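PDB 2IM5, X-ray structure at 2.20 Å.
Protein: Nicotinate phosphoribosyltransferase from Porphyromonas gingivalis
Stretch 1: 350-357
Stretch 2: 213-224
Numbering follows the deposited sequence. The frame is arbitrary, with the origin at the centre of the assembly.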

# COMPACT_ATOMS: atom_id res chain seq x y z
N LYS A 350 -2.32 -10.18 2.32
CA LYS A 350 -3.62 -9.54 2.34
C LYS A 350 -4.57 -9.91 3.47
O LYS A 350 -4.47 -10.99 4.05
CB LYS A 350 -4.33 -9.80 1.01
CG LYS A 350 -3.54 -9.40 -0.22
CD LYS A 350 -3.13 -7.94 -0.16
CE LYS A 350 -2.37 -7.52 -1.42
NZ LYS A 350 -1.82 -6.14 -1.30
N LEU A 351 -5.49 -8.99 3.76
CA LEU A 351 -6.50 -9.22 4.78
C LEU A 351 -7.37 -10.31 4.17
O LEU A 351 -8.00 -10.09 3.14
CB LEU A 351 -7.32 -7.96 5.02
CG LEU A 351 -8.44 -8.11 6.06
CD1 LEU A 351 -7.84 -8.51 7.39
CD2 LEU A 351 -9.22 -6.80 6.18
N TRP A 352 -7.41 -11.47 4.80
CA TRP A 352 -8.18 -12.59 4.29
C TRP A 352 -9.58 -12.71 4.88
O TRP A 352 -10.50 -13.17 4.21
CB TRP A 352 -7.40 -13.89 4.53
CG TRP A 352 -7.95 -15.04 3.76
CD1 TRP A 352 -8.77 -16.03 4.22
CD2 TRP A 352 -7.74 -15.31 2.37
NE1 TRP A 352 -9.10 -16.89 3.20
CE2 TRP A 352 -8.48 -16.47 2.05
CE3 TRP A 352 -7.01 -14.66 1.36
CZ2 TRP A 352 -8.50 -17.01 0.76
CZ3 TRP A 352 -7.03 -15.20 0.08
CH2 TRP A 352 -7.77 -16.36 -0.21
N LYS A 353 -9.72 -12.33 6.14
CA LYS A 353 -11.01 -12.38 6.82
C LYS A 353 -10.99 -11.46 8.03
O LYS A 353 -9.92 -11.09 8.53
CB LYS A 353 -11.33 -13.81 7.24
CG LYS A 353 -10.38 -14.40 8.26
CD LYS A 353 -10.81 -15.81 8.65
CE LYS A 353 -9.91 -16.35 9.75
NZ LYS A 353 -10.28 -17.74 10.14
N CYS A 354 -12.18 -11.10 8.51
CA CYS A 354 -12.30 -10.21 9.64
C CYS A 354 -13.64 -10.38 10.34
O CYS A 354 -14.52 -11.10 9.87
CB CYS A 354 -12.18 -8.76 9.17
SG CYS A 354 -13.40 -8.31 7.91
N LYS A 355 -13.77 -9.71 11.48
CA LYS A 355 -15.00 -9.72 12.26
C LYS A 355 -15.08 -8.38 12.99
O LYS A 355 -14.05 -7.75 13.23
CB LYS A 355 -14.99 -10.89 13.25
CG LYS A 355 -13.79 -10.94 14.15
CD LYS A 355 -13.96 -11.98 15.24
CE LYS A 355 -14.15 -13.37 14.69
NZ LYS A 355 -14.32 -14.37 15.79
N MET A 356 -16.29 -7.95 13.32
CA MET A 356 -16.51 -6.67 13.99
C MET A 356 -16.07 -6.68 15.46
O MET A 356 -15.56 -5.69 15.97
CB MET A 356 -17.99 -6.28 13.90
CG MET A 356 -18.26 -4.86 14.34
SD MET A 356 -17.50 -3.66 13.20
CE MET A 356 -18.97 -2.95 12.50
N THR A 357 -16.27 -7.81 16.13
CA THR A 357 -15.90 -7.95 17.53
C THR A 357 -15.51 -9.40 17.74
O THR A 357 -15.69 -10.23 16.86
CB THR A 357 -17.08 -7.62 18.49
OG1 THR A 357 -18.10 -8.62 18.33
CG2 THR A 357 -17.69 -6.27 18.18
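Stretch 2, residues 213-224: HEWIQFHGAIYG

C354 lies at the apolar centre of the contact. Its CA-to-CB bond points toward stretch 2, and chi1 is p. C354 SG reaches F218 CD1 at 3.6 Å and A221 CB, also at 3.6 Å. I222 CD1 is a little farther from C354 SG, at 4.1 Å. C354 SG stands 4.7 Å from the centroid of the F218 ring and approaches it obliquely.

Stretch 2 is helical through Y223. Its i to i+4 backbone hydrogen bonds include F218 N to E214 O at 2.8 Å and I222 N to F218 O at 3.0 Å. This spacing places E214, F218, A221 and I222 along the side that meets stretch 1. G224 leaves the helix with positive phi. Residues 350-355 form a strand. Strand and helix run in broadly the same direction, with a signed crossing angle of -55° and axes 8.5 Å apart at closest approach. The CA pairing therefore advances together: L351 with E214, C354 with F218, M356 with I222.

Beyond the strand, M356 extends the apolar contact. Its CA-to-CB bond points sideways, but the end of the side chain comes nearer the helix. M356 CE packs on I222 CG2 at 3.5 Å and lies 3.5 Å from Y223 OH. The K355 CA-to-CB bond points away, and its contact with the helix is made by backbone: K355 O lies at the edge of the F218 ring, 4.3 Å from F218 CE1.

Toward the start of both stretches, L351 CD2 lies 4.3 Å from F218 CB and 4.1 Å from E214 O. The CA-to-CB bonds of W352 and K353 point away from the helix.

No direct hydrogen bond joins the stretches. At the polar edge one water bridges them. Its oxygen accepts from L351 N at 3.0 Å and donates weakly to Q217 OE1 at 3.3 Å. The E214 carboxylate is hydrogen-bonded elsewhere in the structure.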

# COMPACT_ATOMS: atom_id res chain seq x y z
N HIS A 213 -6.58 -0.96 -0.02
CA HIS A 213 -7.70 -1.81 -0.40
C HIS A 213 -8.32 -2.47 0.83
O HIS A 213 -9.53 -2.65 0.88
CB HIS A 213 -7.26 -2.91 -1.37
CG HIS A 213 -6.91 -2.43 -2.74
ND1 HIS A 213 -7.85 -1.93 -3.62
CD2 HIS A 213 -5.73 -2.37 -3.39
CE1 HIS A 213 -7.26 -1.59 -4.74
NE2 HIS A 213 -5.97 -1.84 -4.63
N GLU A 214 -7.49 -2.83 1.81
CA GLU A 214 -8.00 -3.50 3.01
C GLU A 214 -9.09 -2.70 3.72
O GLU A 214 -10.01 -3.29 4.29
CB GLU A 214 -6.86 -3.82 4.00
CG GLU A 214 -6.15 -2.61 4.57
CD GLU A 214 -5.16 -2.96 5.68
OE1 GLU A 214 -5.59 -3.25 6.82
OE2 GLU A 214 -3.94 -2.96 5.41
N TRP A 215 -8.99 -1.38 3.66
CA TRP A 215 -9.98 -0.51 4.30
C TRP A 215 -11.33 -0.73 3.65
O TRP A 215 -12.33 -0.92 4.34
CB TRP A 215 -9.56 0.96 4.17
CG TRP A 215 -10.55 1.95 4.72
CD1 TRP A 215 -11.25 2.88 4.02
CD2 TRP A 215 -10.92 2.13 6.11
NE1 TRP A 215 -12.03 3.63 4.87
CE2 TRP A 215 -11.85 3.19 6.15
CE3 TRP A 215 -10.55 1.49 7.30
CZ2 TRP A 215 -12.42 3.63 7.35
CZ3 TRP A 215 -11.12 1.93 8.50
CH2 TRP A 215 -12.05 2.99 8.51
N ILE A 216 -11.37 -0.74 2.32
CA ILE A 216 -12.62 -0.96 1.60
C ILE A 216 -13.09 -2.40 1.79
O ILE A 216 -14.27 -2.66 2.00
CB ILE A 216 -12.45 -0.73 0.08
CG1 ILE A 216 -11.78 0.61 -0.20
CG2 ILE A 216 -13.80 -0.80 -0.60
CD1 ILE A 216 -12.54 1.78 0.29
N GLN A 217 -12.16 -3.34 1.69
CA GLN A 217 -12.46 -4.76 1.84
C GLN A 217 -13.07 -5.08 3.21
O GLN A 217 -13.96 -5.91 3.33
CB GLN A 217 -11.19 -5.57 1.64
CG GLN A 217 -10.69 -5.59 0.22
CD GLN A 217 -9.40 -6.38 0.09
OE1 GLN A 217 -8.33 -5.91 0.46
NE2 GLN A 217 -9.51 -7.61 -0.40
N PHE A 218 -12.55 -4.42 4.25
CA PHE A 218 -13.07 -4.63 5.59
C PHE A 218 -14.55 -4.24 5.57
O PHE A 218 -15.40 -4.97 6.07
CB PHE A 218 -12.31 -3.77 6.60
CG PHE A 218 -12.91 -3.79 7.98
CD1 PHE A 218 -12.80 -4.91 8.79
CD2 PHE A 218 -13.60 -2.67 8.47
CE1 PHE A 218 -13.37 -4.94 10.07
CE2 PHE A 218 -14.17 -2.69 9.74
CZ PHE A 218 -14.06 -3.81 10.54
N HIS A 219 -14.84 -3.08 4.98
CA HIS A 219 -16.21 -2.58 4.91
C HIS A 219 -17.10 -3.50 4.07
O HIS A 219 -18.28 -3.68 4.37
CB HIS A 219 -16.22 -1.15 4.34
CG HIS A 219 -15.73 -0.12 5.31
ND1 HIS A 219 -16.57 0.61 6.12
CD2 HIS A 219 -14.47 0.26 5.65
CE1 HIS A 219 -15.85 1.40 6.90
NE2 HIS A 219 -14.58 1.20 6.63
N GLY A 220 -16.53 -4.10 3.03
CA GLY A 220 -17.31 -5.00 2.20
C GLY A 220 -17.69 -6.25 2.97
O GLY A 220 -18.80 -6.77 2.84
N ALA A 221 -16.77 -6.75 3.78
CA ALA A 221 -17.01 -7.96 4.56
C ALA A 221 -18.01 -7.72 5.69
O ALA A 221 -18.85 -8.58 5.96
CB ALA A 221 -15.70 -8.47 5.14
N ILE A 222 -17.93 -6.56 6.33
CA ILE A 222 -18.83 -6.23 7.43
C ILE A 222 -20.18 -5.65 6.99
O ILE A 222 -21.22 -6.09 7.47
CB ILE A 222 -18.16 -5.21 8.40
CG1 ILE A 222 -16.83 -5.77 8.90
CG2 ILE A 222 -19.08 -4.91 9.56
CD1 ILE A 222 -16.93 -7.14 9.58
N TYR A 223 -20.16 -4.66 6.10
CA TYR A 223 -21.38 -4.00 5.65
C TYR A 223 -22.00 -4.51 4.35
O TYR A 223 -23.09 -4.10 3.98
CB TYR A 223 -21.13 -2.50 5.51
CG TYR A 223 -20.73 -1.86 6.80
CD1 TYR A 223 -21.64 -1.70 7.84
CD2 TYR A 223 -19.42 -1.42 7.01
CE1 TYR A 223 -21.27 -1.13 9.06
CE2 TYR A 223 -19.03 -0.85 8.22
CZ TYR A 223 -19.96 -0.71 9.24
OH TYR A 223 -19.58 -0.16 10.44
N GLY A 224 -21.31 -5.40 3.65
CA GLY A 224 -21.85 -5.90 2.40
C GLY A 224 -21.25 -5.16 1.22
O GLY A 224 -20.73 -4.04 1.38
O HOH W 1 -5.47 -6.49 2.07